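Local coordinates for Plm1 (Streptomyces sp. HK803, PDB 4HXY), which probably reduces a beta-keto intermediate with NADPH, as the ketoreductase domain of the first polyketide synthase module in phoslactomycin biosynthesis, at residues G118-D123 and G328-A333; S322-W327 and G334-N339. All coordinates share one frame; numbering follows the deposited sequence.

How the interactions relate
The two contacts show how a ketoreductase joins its active site to what is probably its structural subdomain through one short run of chain. Residues 322-339 are continuous: strand 316-322 ends, helix 324-327 follows, a loop carries 328-333, and helix 333-351 begins. Interaction 2 folds the two ends of this run together beside NADPH, whereas interaction 1 sets the loop between them against the end of helix 105-120, about 200 residues earlier. The centres are about 11 Å apart, and the contacts touch where Gln332 OE1 and Ser324 OG, 2.8 Å apart, probably share a hydrogen bond. The loop thus faces the probable structural subdomain while its flanks contribute Ser322 and Tyr335 to the NADPH pocket.

Interaction 1 (G118-D123 and G328-A333); sequences GLELPD and GAAGQA
A type II beta turn, Ala329 to Gln332, meets the C-terminal end of helix 105-120, in what is probably the junction between the structural and catalytic subdomains of a modular ketoreductase. Glu120 carries the polar half of the contact. From its CB, CG lies anti to the carbonyl carbon (chi1 -65°), and the chain beyond runs out straight (chi2 -173°) towards the turn. On the way CG passes alongside Ala330, 4.3 Å from its CB. The carboxylate then divides its work. OE1 accepts from the backbone N of Ile285, in a neighbouring loop, while OE2 takes the N-H of Gly331 on its anti lone pair, with Gly331 N 2.8 Å from Glu120 OE2 and a nearly straight bond of 161°. Gly331 is the third residue of the turn, where the positive phi of a type II turn is readily met by glycine, and the turn closes with Gln332 N donating to Ala329 O at 3.2 Å. Two bonds therefore grip Glu120 OE2, since a water also donates to it; Arg284 NE makes a long, weak ion pair with the same oxygen. The position close to the start of helix 333-351, with Gln332 as N-cap, may favour the charged form of the acid. Beside this polar grip, Leu119 supplies the apolar part: its CD1 lies against the backbone between Gly328 and Ala329, 3.5 Å from Gly328 C. The same water that donates to Glu120 OE2 at 2.6 Å accepts from Ala333 N at 3.0 Å, on the first turn of helix 333-351.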
ATOM      1  N   GLY A 118       9.697 -10.981  -3.163  1.00  6.48           N
ATOM      2  CA  GLY A 118      11.143 -10.768  -3.239  1.00  7.25           C
ATOM      3  C   GLY A 118      11.836 -11.094  -1.930  1.00  7.35           C
ATOM      4  O   GLY A 118      12.962 -11.634  -1.929  1.00  8.58           O
ATOM      5  N   LEU A 119      11.198 -10.778  -0.808  1.00  6.94           N
ATOM      6  CA  LEU A 119      11.790 -11.034   0.512  1.00  7.58           C
ATOM      7  C   LEU A 119      11.638 -12.507   0.960  1.00  8.26           C
ATOM      8  O   LEU A 119      12.532 -13.051   1.623  1.00  8.74           O
ATOM      9  CB  LEU A 119      11.189 -10.119   1.588  1.00  7.48           C
ATOM     10  CG  LEU A 119      11.340  -8.628   1.325  1.00  8.05           C
ATOM     11  CD1 LEU A 119      10.454  -7.814   2.277  1.00  8.21           C
ATOM     12  CD2 LEU A 119      12.816  -8.248   1.473  1.00 10.19           C
ATOM     13  N   GLU A 120      10.535 -13.152   0.587  1.00  7.40           N
ATOM     14  CA  GLU A 120      10.273 -14.535   1.001  1.00  7.81           C
ATOM     15  C   GLU A 120      10.911 -15.570   0.085  1.00  8.15           C
ATOM     16  O   GLU A 120      11.200 -16.679   0.538  1.00  7.46           O
ATOM     17  CB  GLU A 120       8.764 -14.819   1.080  1.00  8.03           C
ATOM     18  CG  GLU A 120       8.072 -14.010   2.157  1.00  7.66           C
ATOM     19  CD  GLU A 120       6.626 -14.385   2.371  1.00  8.32           C
ATOM     20  OE1 GLU A 120       6.117 -15.321   1.696  1.00  8.73           O
ATOM     21  OE2 GLU A 120       6.001 -13.726   3.236  1.00  8.62           O
ATOM     22  N   LEU A 121      11.092 -15.214  -1.188  1.00  8.23           N
ATOM     23  CA  LEU A 121      11.595 -16.108  -2.223  1.00  9.17           C
ATOM     24  C   LEU A 121      12.759 -15.415  -2.950  1.00  8.86           C
ATOM     25  O   LEU A 121      12.723 -15.220  -4.158  1.00  9.28           O
ATOM     26  CB  LEU A 121      10.469 -16.465  -3.198  1.00  9.26           C
ATOM     27  CG  LEU A 121       9.190 -16.981  -2.554  1.00 11.75           C
ATOM     28  CD1 LEU A 121       8.012 -16.910  -3.556  1.00 13.93           C
ATOM     29  CD2 LEU A 121       9.379 -18.383  -2.014  1.00 14.96           C
ATOM     30  N   PRO A 122      13.810 -15.036  -2.202  1.00  9.39           N
ATOM     31  CA  PRO A 122      14.785 -14.075  -2.730  1.00 10.95           C
ATOM     32  C   PRO A 122      15.580 -14.572  -3.932  1.00 12.43           C
ATOM     33  O   PRO A 122      16.018 -13.749  -4.766  1.00 13.26           O
ATOM     34  CB  PRO A 122      15.701 -13.807  -1.520  1.00 10.91           C
ATOM     35  CG  PRO A 122      15.475 -14.969  -0.612  1.00 10.76           C
ATOM     36  CD  PRO A 122      14.046 -15.303  -0.778  1.00  9.60           C
ATOM     37  N   ASP A 123      15.793 -15.880  -4.023  1.00 12.41           N
ATOM     38  CA  ASP A 123      16.568 -16.425  -5.149  1.00 13.51           C
ATOM     39  C   ASP A 123      15.703 -16.691  -6.373  1.00 13.38           C
ATOM     40  O   ASP A 123      16.230 -16.838  -7.475  1.00 13.73           O
ATOM     41  CB  ASP A 123      17.289 -17.729  -4.752  1.00 14.02           C
ATOM     42  CG  ASP A 123      16.327 -18.804  -4.279  1.00 15.42           C
ATOM     43  OD1 ASP A 123      15.623 -18.570  -3.278  1.00 17.89           O
ATOM     44  OD2 ASP A 123      16.215 -19.870  -4.929  1.00 19.79           O
ATOM     45  N   GLY A 328       7.820  -3.598   1.951  1.00  6.51           N
ATOM     46  CA  GLY A 328       7.510  -4.999   2.237  1.00  6.61           C
ATOM     47  C   GLY A 328       8.126  -5.521   3.513  1.00  7.49           C
ATOM     48  O   GLY A 328       9.110  -4.983   4.024  1.00  7.98           O
ATOM     49  N   ALA A 329       7.560  -6.628   4.006  1.00  7.53           N
ATOM     50  CA  ALA A 329       8.107  -7.374   5.140  1.00  7.96           C
ATOM     51  C   ALA A 329       7.662  -8.823   4.959  1.00  8.62           C
ATOM     52  O   ALA A 329       6.576  -9.083   4.495  1.00  7.30           O
ATOM     53  CB  ALA A 329       7.619  -6.821   6.511  1.00  8.47           C
ATOM     54  N   ALA A 330       8.531  -9.765   5.289  1.00  9.18           N
ATOM     55  CA  ALA A 330       8.148 -11.175   5.266  1.00  9.70           C
ATOM     56  C   ALA A 330       6.904 -11.411   6.123  1.00  9.52           C
ATOM     57  O   ALA A 330       6.753 -10.839   7.205  1.00  9.57           O
ATOM     58  CB  ALA A 330       9.325 -12.061   5.766  1.00 10.60           C
ATOM     59  N   GLY A 331       6.020 -12.272   5.629  1.00  9.73           N
ATOM     60  CA  GLY A 331       4.793 -12.605   6.340  1.00  9.97           C
ATOM     61  C   GLY A 331       3.651 -11.637   6.132  1.00 10.15           C
ATOM     62  O   GLY A 331       2.535 -11.887   6.594  1.00 10.45           O
ATOM     63  N   GLN A 332       3.907 -10.556   5.388  1.00  9.75           N
ATOM     64  CA  GLN A 332       2.918  -9.481   5.221  1.00  9.38           C
ATOM     65  C   GLN A 332       2.332  -9.304   3.800  1.00  9.52           C
ATOM     66  O   GLN A 332       1.849  -8.220   3.446  1.00 10.01           O
ATOM     67  CB  GLN A 332       3.541  -8.176   5.716  1.00  9.32           C
ATOM     68  CG  GLN A 332       3.891  -8.246   7.172  1.00 10.36           C
ATOM     69  CD  GLN A 332       3.994  -6.911   7.840  1.00 12.57           C
ATOM     70  OE1 GLN A 332       4.357  -5.913   7.223  1.00 11.78           O
ATOM     71  NE2 GLN A 332       3.652  -6.878   9.120  1.00 15.74           N
ATOM     72  N   ALA A 333       2.309 -10.363   2.996  1.00  9.86           N
ATOM     73  CA  ALA A 333       1.787 -10.263   1.625  1.00 10.05           C
ATOM     74  C   ALA A 333       0.438  -9.528   1.506  1.00  8.86           C
ATOM     75  O   ALA A 333       0.318  -8.586   0.719  1.00  7.78           O
ATOM     76  CB  ALA A 333       1.689 -11.654   0.981  1.00 10.71           C
TER
HETATM   77  O   HOH W   1       3.462 -13.074   3.200  1.00  8.82           O

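Interaction 2 (S322-W327 and G334-N339); sequences SISGIW and GYAAGN. With NDP (NADPH dihydro-nicotinamide-adenine-dinucleotide phosphate), chain C.
The NADPH pocket, and probably the catalytic centre, of a short-chain dehydrogenase/reductase (Rossmann) fold is built here, where the end of strand 316-322 and its following helical turn pack on the start of helix 333-351. Ser322, Tyr335, Asn339 and Lys300 probably form the family's Ser-Tyr-Lys-Asn tetrad, with Lys and Asn exchanged in position as in polyketide synthase ketoreductases. Ser322 OG, anti to its backbone N (chi1 174°), caps the short helix by accepting from Ser324 N at 2.9 Å in an almost linear bond (169°). The same hydroxyl is 2.7 Å from a water that lies in the plane of the Tyr335 ring, at its edge, 2.6 Å from Tyr335 OH. The water, held between the two hydroxyls, probably occupies the place of a substrate carbonyl oxygen. Asn339 covers one face of the tyrosine: its ND2 sits 3.3 Å above the ring centre and gives a weak bond to Tyr335 O, while OD1 accepts from Lys300 NZ, which also bonds to the cofactor. Obliquely to the ring, Ser324 CB packs 3.6 Å from Tyr335 CD2. The backbones come closest where Gly325 CA, with no side chain, lies 4.1 Å from Ala336 CA. At the pocket end, Tyr335 OH and the nicotinamide-ribose hydroxyl O2D of NADPH share a 2.8 Å hydrogen bond.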
ATOM      1  N   SER A 322       0.916   1.933   5.499  1.00  5.74           N
ATOM      2  CA  SER A 322       2.041   1.350   6.234  1.00  5.18           C
ATOM      3  C   SER A 322       3.269   1.268   5.353  1.00  4.81           C
ATOM      4  O   SER A 322       3.137   1.082   4.135  1.00  4.37           O
ATOM      5  CB  SER A 322       1.712  -0.072   6.686  1.00  5.95           C
ATOM      6  OG  SER A 322       2.854  -0.691   7.283  1.00  7.08           O
ATOM      7  N   ILE A 323       4.445   1.366   5.983  1.00  4.98           N
ATOM      8  CA  ILE A 323       5.731   1.004   5.330  1.00  4.98           C
ATOM      9  C   ILE A 323       5.680  -0.383   4.673  1.00  5.39           C
ATOM     10  O   ILE A 323       6.392  -0.650   3.717  1.00  3.94           O
ATOM     11  CB  ILE A 323       6.906   1.098   6.310  1.00  5.00           C
ATOM     12  CG1 ILE A 323       6.627   0.303   7.593  1.00  6.15           C
ATOM     13  CG2 ILE A 323       7.186   2.584   6.599  1.00  6.13           C
ATOM     14  CD1 ILE A 323       7.842   0.109   8.497  1.00  7.88           C
ATOM     15  N   SER A 324       4.817  -1.259   5.161  1.00  5.56           N
ATOM     16  CA  SER A 324       4.684  -2.599   4.563  1.00  6.12           C
ATOM     17  C   SER A 324       4.355  -2.525   3.084  1.00  5.63           C
ATOM     18  O   SER A 324       4.864  -3.305   2.275  1.00  6.41           O
ATOM     19  CB  SER A 324       3.623  -3.417   5.296  1.00  7.65           C
ATOM     20  OG  SER A 324       3.594  -4.734   4.794  1.00 10.67           O
ATOM     21  N   GLY A 325       3.508  -1.568   2.715  1.00  5.65           N
ATOM     22  CA  GLY A 325       3.125  -1.404   1.324  1.00  5.89           C
ATOM     23  C   GLY A 325       4.127  -0.597   0.523  1.00  5.24           C
ATOM     24  O   GLY A 325       3.936  -0.387  -0.690  1.00  5.80           O
ATOM     25  N   ILE A 326       5.174  -0.081   1.185  1.00  5.67           N
ATOM     26  CA  ILE A 326       6.173   0.727   0.529  1.00  5.39           C
ATOM     27  C   ILE A 326       7.378  -0.145   0.156  1.00  5.08           C
ATOM     28  O   ILE A 326       7.857  -0.112  -0.993  1.00  4.94           O
ATOM     29  CB  ILE A 326       6.652   1.902   1.430  1.00  4.86           C
ATOM     30  CG1 ILE A 326       5.493   2.843   1.779  1.00  6.98           C
ATOM     31  CG2 ILE A 326       7.816   2.676   0.731  1.00  5.49           C
ATOM     32  CD1 ILE A 326       4.901   3.549   0.554  1.00  7.07           C
ATOM     33  N   TRP A 327       7.878  -0.891   1.141  1.00  5.09           N
ATOM     34  CA  TRP A 327       9.025  -1.757   0.900  1.00  5.67           C
ATOM     35  C   TRP A 327       8.864  -3.230   1.208  1.00  6.62           C
ATOM     36  O   TRP A 327       9.698  -4.028   0.760  1.00  6.78           O
ATOM     37  CB  TRP A 327      10.262  -1.190   1.580  1.00  5.81           C
ATOM     38  CG  TRP A 327      10.205  -0.927   3.061  1.00  5.67           C
ATOM     39  CD1 TRP A 327      10.111  -1.836   4.068  1.00  6.60           C
ATOM     40  CD2 TRP A 327      10.353   0.356   3.690  1.00  6.14           C
ATOM     41  NE1 TRP A 327      10.140  -1.198   5.284  1.00  6.74           N
ATOM     42  CE2 TRP A 327      10.308   0.144   5.081  1.00  6.58           C
ATOM     43  CE3 TRP A 327      10.501   1.659   3.207  1.00  7.24           C
ATOM     44  CZ2 TRP A 327      10.447   1.186   5.994  1.00  6.11           C
ATOM     45  CZ3 TRP A 327      10.627   2.694   4.115  1.00  7.04           C
ATOM     46  CH2 TRP A 327      10.588   2.451   5.495  1.00  8.39           C
ATOM     47  N   GLY A 334      -0.564  -9.951   2.277  1.00  8.55           N
ATOM     48  CA  GLY A 334      -1.885  -9.339   2.220  1.00  8.15           C
ATOM     49  C   GLY A 334      -1.921  -7.946   2.819  1.00  7.69           C
ATOM     50  O   GLY A 334      -2.613  -7.060   2.322  1.00  7.18           O
ATOM     51  N   TYR A 335      -1.172  -7.757   3.901  1.00  7.24           N
ATOM     52  CA  TYR A 335      -1.100  -6.458   4.565  1.00  6.73           C
ATOM     53  C   TYR A 335      -0.431  -5.463   3.610  1.00  6.35           C
ATOM     54  O   TYR A 335      -0.925  -4.363   3.360  1.00  5.62           O
ATOM     55  CB  TYR A 335      -0.314  -6.590   5.843  1.00  6.50           C
ATOM     56  CG  TYR A 335      -0.300  -5.365   6.718  1.00  6.73           C
ATOM     57  CD1 TYR A 335      -1.473  -4.794   7.169  1.00  6.46           C
ATOM     58  CD2 TYR A 335       0.903  -4.813   7.121  1.00  8.38           C
ATOM     59  CE1 TYR A 335      -1.463  -3.678   7.998  1.00  6.86           C
ATOM     60  CE2 TYR A 335       0.936  -3.702   7.925  1.00  7.83           C
ATOM     61  CZ  TYR A 335      -0.253  -3.147   8.378  1.00  7.33           C
ATOM     62  OH  TYR A 335      -0.198  -2.057   9.190  1.00  9.55           O
ATOM     63  N   ALA A 336       0.689  -5.877   3.046  1.00  5.07           N
ATOM     64  CA  ALA A 336       1.428  -5.039   2.094  1.00  4.53           C
ATOM     65  C   ALA A 336       0.570  -4.700   0.877  1.00  4.62           C
ATOM     66  O   ALA A 336       0.548  -3.570   0.409  1.00  5.41           O
ATOM     67  CB  ALA A 336       2.743  -5.752   1.644  1.00  4.81           C
ATOM     68  N   ALA A 337      -0.134  -5.693   0.350  1.00  5.11           N
ATOM     69  CA  ALA A 337      -0.957  -5.475  -0.831  1.00  5.66           C
ATOM     70  C   ALA A 337      -2.026  -4.424  -0.544  1.00  5.56           C
ATOM     71  O   ALA A 337      -2.231  -3.492  -1.322  1.00  5.43           O
ATOM     72  CB  ALA A 337      -1.597  -6.779  -1.273  1.00  4.94           C
ATOM     73  N   GLY A 338      -2.688  -4.561   0.589  1.00  5.98           N
ATOM     74  CA  GLY A 338      -3.769  -3.647   0.942  1.00  5.51           C
ATOM     75  C   GLY A 338      -3.275  -2.236   1.112  1.00  5.46           C
ATOM     76  O   GLY A 338      -3.932  -1.279   0.701  1.00  5.89           O
ATOM     77  N   ASN A 339      -2.111  -2.091   1.733  1.00  4.64           N
ATOM     78  CA  ASN A 339      -1.552  -0.771   1.945  1.00  4.92           C
ATOM     79  C   ASN A 339      -1.128  -0.119   0.635  1.00  4.84           C
ATOM     80  O   ASN A 339      -1.343   1.075   0.435  1.00  5.42           O
ATOM     81  CB  ASN A 339      -0.432  -0.831   2.984  1.00  4.86           C
ATOM     82  CG  ASN A 339      -0.962  -0.983   4.395  1.00  3.69           C
ATOM     83  OD1 ASN A 339      -1.654  -0.105   4.886  1.00  7.50           O
ATOM     84  ND2 ASN A 339      -0.631  -2.095   5.057  1.00  6.57           N
TER
HETATM   85  PA  NDP C 501      -6.127  -1.862  15.797  1.00 12.23           P
HETATM   86  O1A NDP C 501      -6.027  -1.390  17.209  1.00 13.80           O
HETATM   87  O2A NDP C 501      -6.311  -3.328  15.547  1.00 11.30           O
HETATM   88  O5B NDP C 501      -7.312  -1.077  15.069  1.00 11.19           O
HETATM   89  C5B NDP C 501      -7.901  -1.605  13.898  1.00 12.82           C
HETATM   90  C4B NDP C 501      -9.358  -1.246  13.906  1.00 11.40           C
HETATM   91  O4B NDP C 501      -9.982  -1.706  12.724  1.00  8.96           O
HETATM   92  C3B NDP C 501     -10.121  -1.884  15.042  1.00 13.42           C
HETATM   93  O3B NDP C 501     -10.895  -0.850  15.679  1.00 15.33           O
HETATM   94  C2B NDP C 501     -11.026  -2.906  14.392  1.00 10.16           C
HETATM   95  O2B NDP C 501     -12.157  -2.982  15.234  1.00 11.30           O
HETATM   96  C1B NDP C 501     -11.252  -2.236  13.039  1.00  9.11           C
HETATM   97  N9A NDP C 501     -11.747  -3.089  11.966  1.00  7.70           N
HETATM   98  C8A NDP C 501     -11.172  -4.229  11.446  1.00  7.49           C
HETATM   99  N7A NDP C 501     -11.975  -4.719  10.476  1.00  7.76           N
HETATM  100  C5A NDP C 501     -13.056  -3.882  10.350  1.00  7.73           C
HETATM  101  C6A NDP C 501     -14.170  -3.874   9.528  1.00  6.52           C
HETATM  102  N6A NDP C 501     -14.422  -4.788   8.596  1.00  6.73           N
HETATM  103  N1A NDP C 501     -15.094  -2.857   9.693  1.00  7.17           N
HETATM  104  C2A NDP C 501     -14.891  -1.850  10.629  1.00  5.95           C
HETATM  105  N3A NDP C 501     -13.795  -1.849  11.452  1.00  7.42           N
HETATM  106  C4A NDP C 501     -12.896  -2.858  11.292  1.00  8.44           C
HETATM  107  O3  NDP C 501      -4.832  -1.421  14.949  1.00 11.17           O
HETATM  108  PN  NDP C 501      -4.063  -0.035  14.975  1.00 12.40           P
HETATM  109  O1N NDP C 501      -2.654  -0.344  15.305  1.00 15.38           O
HETATM  110  O2N NDP C 501      -4.755   1.026  15.733  1.00 14.07           O
HETATM  111  O5D NDP C 501      -3.969   0.347  13.425  1.00 15.12           O
HETATM  112  C5D NDP C 501      -5.013   1.013  12.763  1.00 14.82           C
HETATM  113  C4D NDP C 501      -4.584   1.261  11.327  1.00 12.35           C
HETATM  114  O4D NDP C 501      -3.287   1.833  11.285  1.00 11.63           O
HETATM  115  C3D NDP C 501      -4.508  -0.018  10.526  1.00 12.04           C
HETATM  116  O3D NDP C 501      -5.146   0.167   9.299  1.00 14.77           O
HETATM  117  C2D NDP C 501      -3.028  -0.253  10.304  1.00 12.84           C
HETATM  118  O2D NDP C 501      -2.748  -0.955   9.111  1.00 14.33           O
HETATM  119  C1D NDP C 501      -2.474   1.156  10.350  1.00 12.33           C
HETATM  120  N1N NDP C 501      -1.082   1.184  10.818  1.00 11.07           N
HETATM  121  C2N NDP C 501      -0.778   0.930  12.125  1.00  9.58           C
HETATM  122  C3N NDP C 501       0.539   0.792  12.568  1.00 10.59           C
HETATM  123  C7N NDP C 501       0.866   0.594  13.997  1.00 11.03           C
HETATM  124  O7N NDP C 501       2.200   0.695  14.324  1.00 11.88           O
HETATM  125  N7N NDP C 501      -0.007   0.290  14.945  1.00 12.14           N
HETATM  126  C4N NDP C 501       1.639   1.254  11.651  1.00  9.76           C
HETATM  127  C5N NDP C 501       1.199   1.522  10.250  1.00  9.96           C
HETATM  128  C6N NDP C 501      -0.129   1.500   9.896  1.00 10.14           C
HETATM  129  P2B NDP C 501     -13.239  -4.158  15.150  1.00 13.15           P
HETATM  130  O1X NDP C 501     -14.143  -3.919  16.338  1.00 13.44           O
HETATM  131  O2X NDP C 501     -12.557  -5.531  15.226  1.00 13.76           O
HETATM  132  O3X NDP C 501     -13.961  -4.096  13.868  1.00 10.20           O
HETATM  133  O   HOH W   2       2.301  -1.514   9.789  1.00 20.14           O